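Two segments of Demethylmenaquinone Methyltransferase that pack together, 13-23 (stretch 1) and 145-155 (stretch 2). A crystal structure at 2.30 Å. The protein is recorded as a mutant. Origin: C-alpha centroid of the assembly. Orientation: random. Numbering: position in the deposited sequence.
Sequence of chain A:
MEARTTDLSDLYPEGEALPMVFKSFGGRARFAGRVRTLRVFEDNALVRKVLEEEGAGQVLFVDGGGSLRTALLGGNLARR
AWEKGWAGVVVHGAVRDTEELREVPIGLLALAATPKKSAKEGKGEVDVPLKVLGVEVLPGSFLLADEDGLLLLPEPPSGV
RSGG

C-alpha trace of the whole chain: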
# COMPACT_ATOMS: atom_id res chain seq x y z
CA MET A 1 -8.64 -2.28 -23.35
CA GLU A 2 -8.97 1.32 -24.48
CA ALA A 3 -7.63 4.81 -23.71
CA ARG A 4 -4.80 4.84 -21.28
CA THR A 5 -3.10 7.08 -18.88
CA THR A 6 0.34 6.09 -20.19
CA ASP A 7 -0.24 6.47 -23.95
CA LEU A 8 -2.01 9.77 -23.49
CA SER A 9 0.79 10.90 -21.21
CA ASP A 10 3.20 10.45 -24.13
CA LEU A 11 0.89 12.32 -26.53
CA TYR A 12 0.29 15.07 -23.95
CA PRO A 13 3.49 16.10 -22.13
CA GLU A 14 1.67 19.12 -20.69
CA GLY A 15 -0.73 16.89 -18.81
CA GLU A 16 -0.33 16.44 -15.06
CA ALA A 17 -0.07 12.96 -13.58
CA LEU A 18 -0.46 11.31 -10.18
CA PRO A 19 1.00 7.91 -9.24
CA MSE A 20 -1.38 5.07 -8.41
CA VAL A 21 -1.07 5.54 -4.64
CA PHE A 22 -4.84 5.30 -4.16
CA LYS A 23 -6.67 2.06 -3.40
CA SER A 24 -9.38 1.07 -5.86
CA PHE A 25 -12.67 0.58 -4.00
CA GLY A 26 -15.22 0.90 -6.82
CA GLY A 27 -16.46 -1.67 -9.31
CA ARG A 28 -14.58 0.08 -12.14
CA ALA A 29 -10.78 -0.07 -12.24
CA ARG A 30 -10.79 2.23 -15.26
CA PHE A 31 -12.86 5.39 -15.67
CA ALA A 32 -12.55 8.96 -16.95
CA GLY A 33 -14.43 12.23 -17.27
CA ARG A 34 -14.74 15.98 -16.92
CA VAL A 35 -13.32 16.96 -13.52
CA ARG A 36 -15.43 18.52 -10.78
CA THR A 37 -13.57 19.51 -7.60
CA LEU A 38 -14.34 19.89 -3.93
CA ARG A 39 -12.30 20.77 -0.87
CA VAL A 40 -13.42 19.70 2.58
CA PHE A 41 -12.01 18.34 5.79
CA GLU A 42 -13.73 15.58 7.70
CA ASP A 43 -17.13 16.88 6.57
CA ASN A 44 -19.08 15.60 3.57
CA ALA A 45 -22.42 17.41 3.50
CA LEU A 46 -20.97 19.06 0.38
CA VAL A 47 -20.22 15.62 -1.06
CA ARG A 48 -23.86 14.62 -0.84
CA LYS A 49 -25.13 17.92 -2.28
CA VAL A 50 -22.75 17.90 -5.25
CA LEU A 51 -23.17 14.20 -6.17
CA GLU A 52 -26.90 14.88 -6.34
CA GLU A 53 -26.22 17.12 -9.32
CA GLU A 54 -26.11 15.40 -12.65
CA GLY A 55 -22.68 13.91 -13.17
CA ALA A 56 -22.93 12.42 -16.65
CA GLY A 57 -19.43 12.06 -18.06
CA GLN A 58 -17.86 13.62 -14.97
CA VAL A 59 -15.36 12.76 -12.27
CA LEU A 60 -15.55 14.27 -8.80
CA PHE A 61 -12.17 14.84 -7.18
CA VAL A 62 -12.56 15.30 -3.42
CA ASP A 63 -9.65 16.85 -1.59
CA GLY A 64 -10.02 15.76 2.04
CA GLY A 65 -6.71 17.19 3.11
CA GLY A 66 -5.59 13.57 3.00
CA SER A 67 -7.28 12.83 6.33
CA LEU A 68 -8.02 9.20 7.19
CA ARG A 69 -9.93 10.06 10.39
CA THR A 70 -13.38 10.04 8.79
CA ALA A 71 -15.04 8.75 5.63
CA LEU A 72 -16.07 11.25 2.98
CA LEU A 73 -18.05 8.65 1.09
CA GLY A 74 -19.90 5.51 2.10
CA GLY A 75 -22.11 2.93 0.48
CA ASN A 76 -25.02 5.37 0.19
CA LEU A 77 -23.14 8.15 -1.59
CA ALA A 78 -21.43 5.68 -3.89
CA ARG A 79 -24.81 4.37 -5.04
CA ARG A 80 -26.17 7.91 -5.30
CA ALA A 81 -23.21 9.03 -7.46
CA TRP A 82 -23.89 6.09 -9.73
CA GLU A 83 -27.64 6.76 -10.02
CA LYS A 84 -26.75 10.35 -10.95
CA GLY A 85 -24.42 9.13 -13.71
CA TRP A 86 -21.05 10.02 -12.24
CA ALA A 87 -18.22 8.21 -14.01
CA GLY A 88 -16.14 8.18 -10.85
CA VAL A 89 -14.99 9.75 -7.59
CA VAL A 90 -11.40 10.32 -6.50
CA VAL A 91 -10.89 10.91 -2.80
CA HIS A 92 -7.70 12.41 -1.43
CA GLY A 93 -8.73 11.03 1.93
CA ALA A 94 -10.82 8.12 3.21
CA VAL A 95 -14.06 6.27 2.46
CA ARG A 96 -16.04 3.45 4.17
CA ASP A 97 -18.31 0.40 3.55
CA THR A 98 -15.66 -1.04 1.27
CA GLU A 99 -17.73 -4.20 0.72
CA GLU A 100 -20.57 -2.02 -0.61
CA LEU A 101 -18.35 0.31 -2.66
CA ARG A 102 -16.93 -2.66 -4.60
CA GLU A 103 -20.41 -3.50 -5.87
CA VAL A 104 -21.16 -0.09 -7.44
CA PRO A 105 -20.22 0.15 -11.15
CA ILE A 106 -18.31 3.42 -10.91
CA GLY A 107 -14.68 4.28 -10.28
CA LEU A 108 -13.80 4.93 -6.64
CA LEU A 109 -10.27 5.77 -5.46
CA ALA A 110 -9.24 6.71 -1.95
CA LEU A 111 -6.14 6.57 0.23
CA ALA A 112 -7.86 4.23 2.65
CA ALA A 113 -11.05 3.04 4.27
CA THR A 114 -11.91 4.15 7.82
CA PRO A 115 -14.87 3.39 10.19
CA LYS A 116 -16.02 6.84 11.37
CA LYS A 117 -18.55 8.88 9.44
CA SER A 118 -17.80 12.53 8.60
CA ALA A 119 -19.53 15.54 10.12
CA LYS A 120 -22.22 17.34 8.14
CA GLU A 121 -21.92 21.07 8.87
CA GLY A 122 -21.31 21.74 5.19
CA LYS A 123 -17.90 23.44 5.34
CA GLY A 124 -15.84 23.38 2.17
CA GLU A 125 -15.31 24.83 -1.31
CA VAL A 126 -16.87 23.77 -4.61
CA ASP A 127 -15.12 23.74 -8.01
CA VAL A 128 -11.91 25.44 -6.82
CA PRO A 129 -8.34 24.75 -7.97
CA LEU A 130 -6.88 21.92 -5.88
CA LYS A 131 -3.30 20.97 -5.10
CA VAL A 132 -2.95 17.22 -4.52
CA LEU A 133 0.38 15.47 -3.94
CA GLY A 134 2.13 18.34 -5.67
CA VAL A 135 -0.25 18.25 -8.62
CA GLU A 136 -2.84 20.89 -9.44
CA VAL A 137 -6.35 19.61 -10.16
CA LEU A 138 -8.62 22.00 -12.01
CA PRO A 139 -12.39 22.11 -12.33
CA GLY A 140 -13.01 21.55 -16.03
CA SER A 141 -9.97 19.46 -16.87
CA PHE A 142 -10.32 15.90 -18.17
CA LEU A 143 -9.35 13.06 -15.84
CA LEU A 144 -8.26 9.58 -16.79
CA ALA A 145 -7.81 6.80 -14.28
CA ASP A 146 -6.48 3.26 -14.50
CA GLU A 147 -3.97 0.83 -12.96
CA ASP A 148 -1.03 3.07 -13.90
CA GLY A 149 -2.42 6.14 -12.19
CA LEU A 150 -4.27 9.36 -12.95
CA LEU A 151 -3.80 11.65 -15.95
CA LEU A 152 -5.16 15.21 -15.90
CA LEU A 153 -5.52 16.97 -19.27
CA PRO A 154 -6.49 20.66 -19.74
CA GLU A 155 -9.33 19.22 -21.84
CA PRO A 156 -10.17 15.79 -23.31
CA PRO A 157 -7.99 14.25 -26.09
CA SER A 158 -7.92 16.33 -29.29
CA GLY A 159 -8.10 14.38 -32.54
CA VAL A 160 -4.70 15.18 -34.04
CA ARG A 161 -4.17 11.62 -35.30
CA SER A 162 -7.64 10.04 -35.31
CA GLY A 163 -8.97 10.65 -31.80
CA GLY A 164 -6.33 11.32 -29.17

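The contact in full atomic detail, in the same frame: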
# COMPACT_ATOMS: atom_id res chain seq x y z
N PRO A 13 2.48 15.82 -23.16
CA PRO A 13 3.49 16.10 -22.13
C PRO A 13 3.12 17.24 -21.18
O PRO A 13 3.75 17.42 -20.15
CB PRO A 13 4.74 16.42 -22.95
CG PRO A 13 4.55 15.57 -24.19
CD PRO A 13 3.09 15.82 -24.50
N GLU A 14 2.09 18.00 -21.53
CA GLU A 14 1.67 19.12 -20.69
C GLU A 14 0.70 18.64 -19.61
O GLU A 14 0.43 19.36 -18.64
CB GLU A 14 1.01 20.23 -21.52
CG GLU A 14 -0.41 19.92 -21.96
CD GLU A 14 -0.49 19.18 -23.28
OE1 GLU A 14 0.37 18.30 -23.54
OE2 GLU A 14 -1.42 19.47 -24.06
N GLY A 15 0.19 17.43 -19.78
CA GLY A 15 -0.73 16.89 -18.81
C GLY A 15 -0.05 16.67 -17.47
O GLY A 15 1.17 16.53 -17.40
N GLU A 16 -0.84 16.67 -16.40
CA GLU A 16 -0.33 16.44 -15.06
C GLU A 16 -0.68 15.00 -14.73
O GLU A 16 -1.68 14.48 -15.19
CB GLU A 16 -1.02 17.38 -14.07
CG GLU A 16 -0.50 18.80 -14.09
CD GLU A 16 0.81 18.93 -13.35
OE1 GLU A 16 1.77 18.26 -13.76
OE2 GLU A 16 0.86 19.71 -12.36
N ALA A 17 0.16 14.35 -13.93
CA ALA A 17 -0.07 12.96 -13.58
C ALA A 17 0.18 12.66 -12.10
O ALA A 17 1.04 13.28 -11.45
CB ALA A 17 0.80 12.05 -14.45
N LEU A 18 -0.60 11.73 -11.56
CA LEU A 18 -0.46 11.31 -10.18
C LEU A 18 -0.20 9.81 -10.17
O LEU A 18 -0.79 9.06 -10.96
CB LEU A 18 -1.73 11.63 -9.39
CG LEU A 18 -1.89 13.10 -8.99
CD1 LEU A 18 -3.23 13.33 -8.33
CD2 LEU A 18 -0.77 13.47 -8.05
N PRO A 19 0.71 9.35 -9.31
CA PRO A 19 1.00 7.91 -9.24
C PRO A 19 -0.20 7.17 -8.65
O PRO A 19 -1.05 7.77 -7.99
CB PRO A 19 2.23 7.85 -8.33
CG PRO A 19 2.04 9.05 -7.43
CD PRO A 19 1.57 10.11 -8.38
N MSE A 20 -0.28 5.88 -8.92
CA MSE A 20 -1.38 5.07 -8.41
C MSE A 20 -1.13 4.72 -6.94
O MSE A 20 -0.80 3.58 -6.62
CB MSE A 20 -1.55 3.80 -9.25
CG MSE A 20 -2.75 2.94 -8.85
SE MSE A 20 -4.25 4.00 -8.23
CE MSE A 20 -4.66 4.92 -9.86
N VAL A 21 -1.28 5.71 -6.07
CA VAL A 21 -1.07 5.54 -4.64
C VAL A 21 -2.43 5.54 -3.92
O VAL A 21 -2.52 5.73 -2.70
CB VAL A 21 -0.17 6.65 -4.07
CG1 VAL A 21 1.19 6.59 -4.74
CG2 VAL A 21 -0.81 8.02 -4.30
N PHE A 22 -3.49 5.36 -4.69
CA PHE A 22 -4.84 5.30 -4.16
C PHE A 22 -5.32 3.84 -4.25
O PHE A 22 -4.91 3.11 -5.14
CB PHE A 22 -5.80 6.17 -4.99
CG PHE A 22 -5.52 7.64 -4.90
CD1 PHE A 22 -4.51 8.22 -5.66
CD2 PHE A 22 -6.30 8.45 -4.07
CE1 PHE A 22 -4.28 9.60 -5.60
CE2 PHE A 22 -6.07 9.83 -4.01
CZ PHE A 22 -5.06 10.41 -4.78
N LYS A 23 -6.17 3.42 -3.33
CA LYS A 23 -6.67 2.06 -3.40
C LYS A 23 -7.92 2.14 -4.26
O LYS A 23 -8.60 3.16 -4.28
CB LYS A 23 -7.01 1.53 -2.01
CG LYS A 23 -5.83 1.61 -1.04
CD LYS A 23 -6.01 0.69 0.16
CE LYS A 23 -4.85 0.87 1.15
NZ LYS A 23 -4.79 -0.23 2.16
N ALA A 145 -8.28 7.62 -15.38
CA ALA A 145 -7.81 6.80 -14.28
C ALA A 145 -7.78 5.32 -14.62
O ALA A 145 -8.74 4.77 -15.17
CB ALA A 145 -8.69 7.03 -13.05
N ASP A 146 -6.66 4.69 -14.28
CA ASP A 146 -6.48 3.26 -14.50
C ASP A 146 -5.38 2.73 -13.58
O ASP A 146 -4.89 3.46 -12.72
CB ASP A 146 -6.15 2.97 -15.98
CG ASP A 146 -4.86 3.62 -16.44
OD1 ASP A 146 -3.87 3.58 -15.69
OD2 ASP A 146 -4.84 4.16 -17.57
N GLU A 147 -5.00 1.47 -13.77
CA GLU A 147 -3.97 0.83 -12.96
C GLU A 147 -2.60 1.52 -12.92
O GLU A 147 -1.82 1.27 -12.01
CB GLU A 147 -3.75 -0.62 -13.41
CG GLU A 147 -3.14 -0.76 -14.80
CD GLU A 147 -4.17 -0.81 -15.92
OE1 GLU A 147 -5.39 -0.68 -15.63
OE2 GLU A 147 -3.77 -0.98 -17.09
N ASP A 148 -2.32 2.38 -13.89
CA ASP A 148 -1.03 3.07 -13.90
C ASP A 148 -1.11 4.45 -13.28
O ASP A 148 -0.11 5.17 -13.23
CB ASP A 148 -0.48 3.20 -15.33
CG ASP A 148 -0.19 1.85 -15.97
OD1 ASP A 148 0.55 1.04 -15.37
OD2 ASP A 148 -0.70 1.61 -17.09
N GLY A 149 -2.29 4.83 -12.80
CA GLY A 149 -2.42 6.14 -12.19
C GLY A 149 -3.48 7.06 -12.76
O GLY A 149 -4.43 6.62 -13.41
N LEU A 150 -3.32 8.35 -12.51
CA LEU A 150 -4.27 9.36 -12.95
C LEU A 150 -3.64 10.40 -13.87
O LEU A 150 -2.60 10.97 -13.55
CB LEU A 150 -4.86 10.10 -11.75
CG LEU A 150 -5.29 9.29 -10.52
CD1 LEU A 150 -5.78 10.24 -9.44
CD2 LEU A 150 -6.37 8.33 -10.91
N LEU A 151 -4.29 10.65 -15.00
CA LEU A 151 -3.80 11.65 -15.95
C LEU A 151 -4.81 12.79 -16.03
O LEU A 151 -6.00 12.57 -16.23
CB LEU A 151 -3.61 11.03 -17.34
CG LEU A 151 -2.98 11.97 -18.39
CD1 LEU A 151 -1.55 12.29 -17.99
CD2 LEU A 151 -3.01 11.31 -19.75
N LEU A 152 -4.32 14.01 -15.85
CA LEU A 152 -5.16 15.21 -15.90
C LEU A 152 -4.79 16.05 -17.12
O LEU A 152 -3.67 16.55 -17.21
CB LEU A 152 -4.95 16.05 -14.64
CG LEU A 152 -5.37 15.49 -13.29
CD1 LEU A 152 -4.95 16.47 -12.21
CD2 LEU A 152 -6.88 15.28 -13.26
N LEU A 153 -5.73 16.19 -18.05
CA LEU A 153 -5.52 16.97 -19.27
C LEU A 153 -6.34 18.25 -19.22
O LEU A 153 -7.47 18.25 -18.73
CB LEU A 153 -5.92 16.13 -20.49
CG LEU A 153 -5.17 14.80 -20.63
CD1 LEU A 153 -5.80 13.93 -21.69
CD2 LEU A 153 -3.73 15.09 -20.97
N PRO A 154 -5.79 19.37 -19.73
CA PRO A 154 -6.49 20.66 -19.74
C PRO A 154 -7.89 20.55 -20.35
O PRO A 154 -8.77 21.37 -20.08
CB PRO A 154 -5.57 21.55 -20.55
CG PRO A 154 -4.20 20.97 -20.27
CD PRO A 154 -4.47 19.49 -20.39
N GLU A 155 -8.06 19.53 -21.18
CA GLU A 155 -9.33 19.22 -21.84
C GLU A 155 -9.17 17.81 -22.40
O GLU A 155 -8.05 17.30 -22.50
CB GLU A 155 -9.63 20.23 -22.96
CG GLU A 155 -8.78 20.11 -24.22
CD GLU A 155 -9.35 20.90 -25.40
OE1 GLU A 155 -9.42 22.15 -25.32
OE2 GLU A 155 -9.73 20.27 -26.41

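This contact is a short two-stranded antiparallel pairing, closed by four backbone hydrogen bonds and extended at one end by a selenomethionine that folds over a tight turn. Strand 16-18 runs against strand 149-153 at 162°, joining segments at least 126 residues apart in sequence.

Glu 16 and Leu 152 bond reciprocally, Glu 16 N to Leu 152 O at 2.9 Å and Leu 152 N to Glu 16 O at 2.8 Å. Leu 18 and Leu 150 repeat the motif: Leu 18 N reaches Leu 150 O at 2.9 Å, and Leu 150 N reaches Leu 18 O at 3.1 Å. Between these pairs, Ala 17 faces Leu 151 without such bonds, and its CA lies 3.2 Å from Leu 150 O in a CA-H...O contact.

Alternation sorts the side chains. Glu 16, Leu 18, Leu 150 and Leu 152 share one face, where Leu 18 CD1 meets Leu 150 CD1 at 4.2 Å; the carboxylate of Glu 16 leads away, leaving its CB 4.2 Å from Leu 152 CB. Ala 17 and Leu 151 occupy the other face, with Ala 17 CB 4.3 Å from Leu 151 CD1.

Leu 150 is the apolar hub: its CD2 lies 4.0 Å from Met 20 CE, and its CD1 is 4.2 Å from Phe 22 CE1, oblique to the ring. The Met 20 methyl CE also sits 3.2 Å from Asp 146 O, against the type I turn from Asp 146 to Gly 149. Within that turn, Asp 148 N donates to Asp 146 OD1 at 2.7 Å.

Two glycines make room. At Gly 149, phi of 125° itself calls for glycine, and a CB would fall 2.6 Å from Leu 18 O. At Gly 15, a CB would clash with Leu 153 CD2 at 3.0 Å.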